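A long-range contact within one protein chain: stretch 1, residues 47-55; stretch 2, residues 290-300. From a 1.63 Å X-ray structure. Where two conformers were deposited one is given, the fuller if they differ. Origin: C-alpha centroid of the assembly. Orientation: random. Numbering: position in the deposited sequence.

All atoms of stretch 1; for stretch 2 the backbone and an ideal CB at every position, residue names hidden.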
# COMPACT_ATOMS: atom_id res chain seq x y z
N ASN C 47 14.14 -14.85 -22.07
CA ASN C 47 15.18 -14.41 -23.01
C ASN C 47 16.23 -13.46 -22.45
O ASN C 47 16.76 -12.61 -23.17
CB ASN C 47 14.56 -13.80 -24.25
CG ASN C 47 13.55 -14.72 -24.93
OD1 ASN C 47 12.57 -15.19 -24.32
ND2 ASN C 47 13.77 -14.95 -26.20
N ASP C 48 16.52 -13.61 -21.16
CA ASP C 48 17.58 -12.90 -20.47
C ASP C 48 17.39 -11.36 -20.35
O ASP C 48 18.37 -10.62 -20.25
CB ASP C 48 18.90 -13.26 -21.15
CG ASP C 48 20.09 -13.28 -20.19
OD1 ASP C 48 19.99 -13.79 -19.04
OD2 ASP C 48 21.17 -12.82 -20.64
N MET C 49 16.13 -10.90 -20.37
CA MET C 49 15.76 -9.48 -20.18
C MET C 49 14.53 -9.39 -19.26
O MET C 49 13.68 -10.27 -19.32
CB MET C 49 15.42 -8.80 -21.52
CG MET C 49 14.76 -9.69 -22.56
SD MET C 49 14.53 -8.93 -24.19
CE MET C 49 16.07 -8.02 -24.33
N SER C 50 14.44 -8.34 -18.43
CA SER C 50 13.23 -8.06 -17.63
C SER C 50 12.94 -6.54 -17.68
O SER C 50 13.73 -5.77 -17.14
CB SER C 50 13.40 -8.51 -16.19
OG SER C 50 12.20 -8.27 -15.44
N PRO C 51 11.87 -6.09 -18.33
CA PRO C 51 10.84 -6.95 -18.96
C PRO C 51 11.34 -7.71 -20.19
O PRO C 51 12.34 -7.32 -20.83
CB PRO C 51 9.77 -5.96 -19.39
CG PRO C 51 10.41 -4.61 -19.38
CD PRO C 51 11.48 -4.68 -18.33
N GLY C 52 10.63 -8.80 -20.50
CA GLY C 52 11.01 -9.67 -21.60
C GLY C 52 10.72 -9.11 -23.00
O GLY C 52 10.33 -7.95 -23.13
N PRO C 53 10.92 -9.93 -24.04
CA PRO C 53 10.64 -9.54 -25.42
C PRO C 53 9.26 -8.95 -25.59
O PRO C 53 8.31 -9.49 -25.07
CB PRO C 53 10.74 -10.88 -26.18
CG PRO C 53 11.77 -11.61 -25.41
CD PRO C 53 11.38 -11.33 -23.98
N MET C 54 9.16 -7.83 -26.29
CA MET C 54 7.89 -7.19 -26.59
C MET C 54 7.34 -7.75 -27.88
O MET C 54 8.06 -7.73 -28.89
CB MET C 54 8.06 -5.66 -26.71
CG MET C 54 6.76 -4.92 -27.01
SD MET C 54 6.95 -3.13 -27.20
CE MET C 54 7.61 -3.03 -28.87
N LEU C 55 6.08 -8.20 -27.86
CA LEU C 55 5.40 -8.77 -29.03
C LEU C 55 4.34 -7.83 -29.53
O LEU C 55 3.57 -7.29 -28.73
CB LEU C 55 4.74 -10.11 -28.66
CG LEU C 55 5.50 -11.01 -27.67
CD1 LEU C 55 4.70 -12.30 -27.39
CD2 LEU C 55 6.91 -11.34 -28.14
N UNK C 290 14.69 5.30 -33.39
CA UNK C 290 13.82 4.11 -33.44
C UNK C 290 12.86 4.04 -32.22
O UNK C 290 13.19 4.57 -31.15
CB UNK C 290 14.68 2.85 -33.50
N UNK C 291 11.71 3.41 -32.42
CA UNK C 291 10.71 3.27 -31.36
C UNK C 291 11.28 2.72 -30.05
O UNK C 291 12.16 1.86 -30.03
CB UNK C 291 9.58 2.36 -31.84
N UNK C 292 10.75 3.22 -28.94
CA UNK C 292 11.20 2.81 -27.60
C UNK C 292 10.43 1.53 -27.28
O UNK C 292 9.20 1.57 -27.16
CB UNK C 292 10.96 3.90 -26.55
N UNK C 293 11.15 0.42 -27.21
CA UNK C 293 10.56 -0.90 -26.92
C UNK C 293 10.48 -1.16 -25.39
O UNK C 293 11.39 -0.77 -24.60
CB UNK C 293 11.38 -2.00 -27.60
N UNK C 294 9.47 -1.92 -24.99
CA UNK C 294 9.24 -2.19 -23.56
C UNK C 294 10.01 -3.42 -23.13
O UNK C 294 9.40 -4.44 -22.74
CB UNK C 294 7.75 -2.38 -23.27
N UNK C 295 11.34 -3.30 -23.12
CA UNK C 295 12.27 -4.42 -22.95
C UNK C 295 13.41 -3.97 -22.08
O UNK C 295 13.91 -2.83 -22.22
CB UNK C 295 12.79 -4.93 -24.29
N UNK C 296 13.79 -4.82 -21.15
CA UNK C 296 14.96 -4.58 -20.28
C UNK C 296 16.29 -4.62 -21.02
O UNK C 296 16.36 -5.07 -22.16
CB UNK C 296 14.99 -5.62 -19.16
N UNK C 297 17.34 -4.16 -20.36
CA UNK C 297 18.71 -4.29 -20.85
C UNK C 297 19.11 -5.77 -20.70
O UNK C 297 18.86 -6.36 -19.63
CB UNK C 297 19.67 -3.37 -20.09
N UNK C 298 19.74 -6.38 -21.73
CA UNK C 298 20.15 -7.80 -21.57
C UNK C 298 21.00 -8.05 -20.31
O UNK C 298 21.76 -7.18 -19.91
CB UNK C 298 20.94 -8.25 -22.80
N UNK C 299 20.85 -9.23 -19.71
CA UNK C 299 21.51 -9.54 -18.44
C UNK C 299 22.99 -9.85 -18.53
O UNK C 299 23.55 -9.92 -19.62
CB UNK C 299 20.81 -10.73 -17.79
N UNK C 300 23.61 -10.07 -17.37
CA UNK C 300 25.01 -10.46 -17.29
C UNK C 300 25.17 -11.92 -16.84
O UNK C 300 24.23 -12.53 -16.36
CB UNK C 300 25.76 -9.53 -16.33

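Position 290 lies beyond the reach of stretch 1, so the contact sets no demand there; with phi -66° and psi 152° many residues fit, and the deposited one is Pro 290. Position 291 points toward stretch 1, but nothing lies within 5.5 Å of its ideal CB, so only a long side chain could arrive. Glu 291 does, bringing OE2 to 4.1 Å from Met 54 CE. Position 292 points away and is unconstrained from this side; it is Val 292.

Position 293 points toward stretch 1, its ideal CB 4.1 Å from Met 54 CE. A long chain, aliphatic or with a flat cationic end, could run past the methionine toward the carbonyl of Met 54. Arg 293 is found, with Met 54 CE over one face of its guanidinium and NH2 3.3 Å from Met 54 O.

At 294 the CB points sideways, 4.1 Å from Met 54 SD and 5.2 Å from Pro 51 CG, which suits an apolar side chain; alanine is enough, and stretch 1 itself does not block a somewhat larger one. Ala 294 touches the sulfur with its CB, and its N gives Met 54 SD a weak hydrogen bond of 3.6 Å. Water 3 bridges Ala 294 O and Gly 52 O.

Position 295 points away overall, yet its CB is near the carbonyls of Pro 51 and Gly 52, while the free N-H of Met 54 invites an acceptor on a chain long enough to turn back. Glutamate or glutamine would suit. Glu 295 accepts from Met 54 N at OE2 (2.9 Å, nearly linear), and the same OE2 takes Arg 293 NH2 at 2.8 Å in a salt bridge, so one carboxylate joins both stretches.

Position 296 is the strictest: an ideal CB would sit 2.4 Å from Ser 50 O, a clash, and 3.3 Å from Pro 51 N. Glycine alone escapes this, and Gly 296 is deposited. Its N donates to Pro 51 O (2.9 Å, 178°), and its CA approaches Ser 50 O at 3.6 Å.

Position 297 points away and leaves the choice open; Val 297 contributes mainly its O, linked through water 2 to Ser 50 N.

At 298, phi -53° admits proline, and the sideways CB leaves room for a modest apolar group near the methyl of Met 49. Pro 298 sets CG 4.4 Å from Met 49 CE.

Position 299 points toward Asp 48. Its ideal CB, 3.4 Å from Asp 48 OD1, is tolerable to stretch 1 itself, so a small residue might pass on that count, but it would lie about 2.7 Å from the O of water 1; glycine leaves the water its place. Gly 299 N donates to Asp 48 O at 2.9 Å. Position 300 points away; Val 300 O shares water 1 with Asp 48 OD1.

Stretch 2 (290-300) PEVRAEGVPGV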
# COMPACT_ATOMS: atom_id res chain seq x y z
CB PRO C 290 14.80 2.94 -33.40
CG PRO C 290 16.17 3.52 -33.57
CD PRO C 290 16.10 4.94 -33.14
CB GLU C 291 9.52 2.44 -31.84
CG GLU C 291 9.82 1.00 -32.14
CD GLU C 291 8.60 0.19 -32.56
OE1 GLU C 291 7.63 0.77 -33.09
OE2 GLU C 291 8.64 -1.04 -32.35
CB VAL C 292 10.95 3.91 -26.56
CG1 VAL C 292 11.29 3.43 -25.14
CG2 VAL C 292 11.81 5.13 -26.90
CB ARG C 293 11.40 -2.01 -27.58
CG ARG C 293 11.58 -1.86 -29.10
CD ARG C 293 12.57 -2.87 -29.68
NE ARG C 293 12.06 -4.23 -29.53
CZ ARG C 293 11.07 -4.78 -30.24
NH1 ARG C 293 10.50 -4.15 -31.26
NH2 ARG C 293 10.69 -6.02 -29.94
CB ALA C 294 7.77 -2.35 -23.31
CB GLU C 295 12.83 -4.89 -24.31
CG GLU C 295 11.79 -5.52 -25.24
CD GLU C 295 12.27 -5.85 -26.65
OE1 GLU C 295 13.31 -5.30 -27.10
OE2 GLU C 295 11.54 -6.60 -27.37
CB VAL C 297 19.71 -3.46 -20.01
CG1 VAL C 297 21.14 -3.61 -20.54
CG2 VAL C 297 19.31 -1.98 -19.97
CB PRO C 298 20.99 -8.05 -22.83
CG PRO C 298 20.38 -7.14 -23.84
CD PRO C 298 20.13 -5.87 -23.06
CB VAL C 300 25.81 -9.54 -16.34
CG1 VAL C 300 25.81 -8.11 -16.88
CG2 VAL C 300 25.27 -9.58 -14.92
O HOH W 1 21.65 -13.21 -16.96
O HOH W 2 16.76 -6.67 -18.09
O HOH W 3 7.84 -6.75 -23.14
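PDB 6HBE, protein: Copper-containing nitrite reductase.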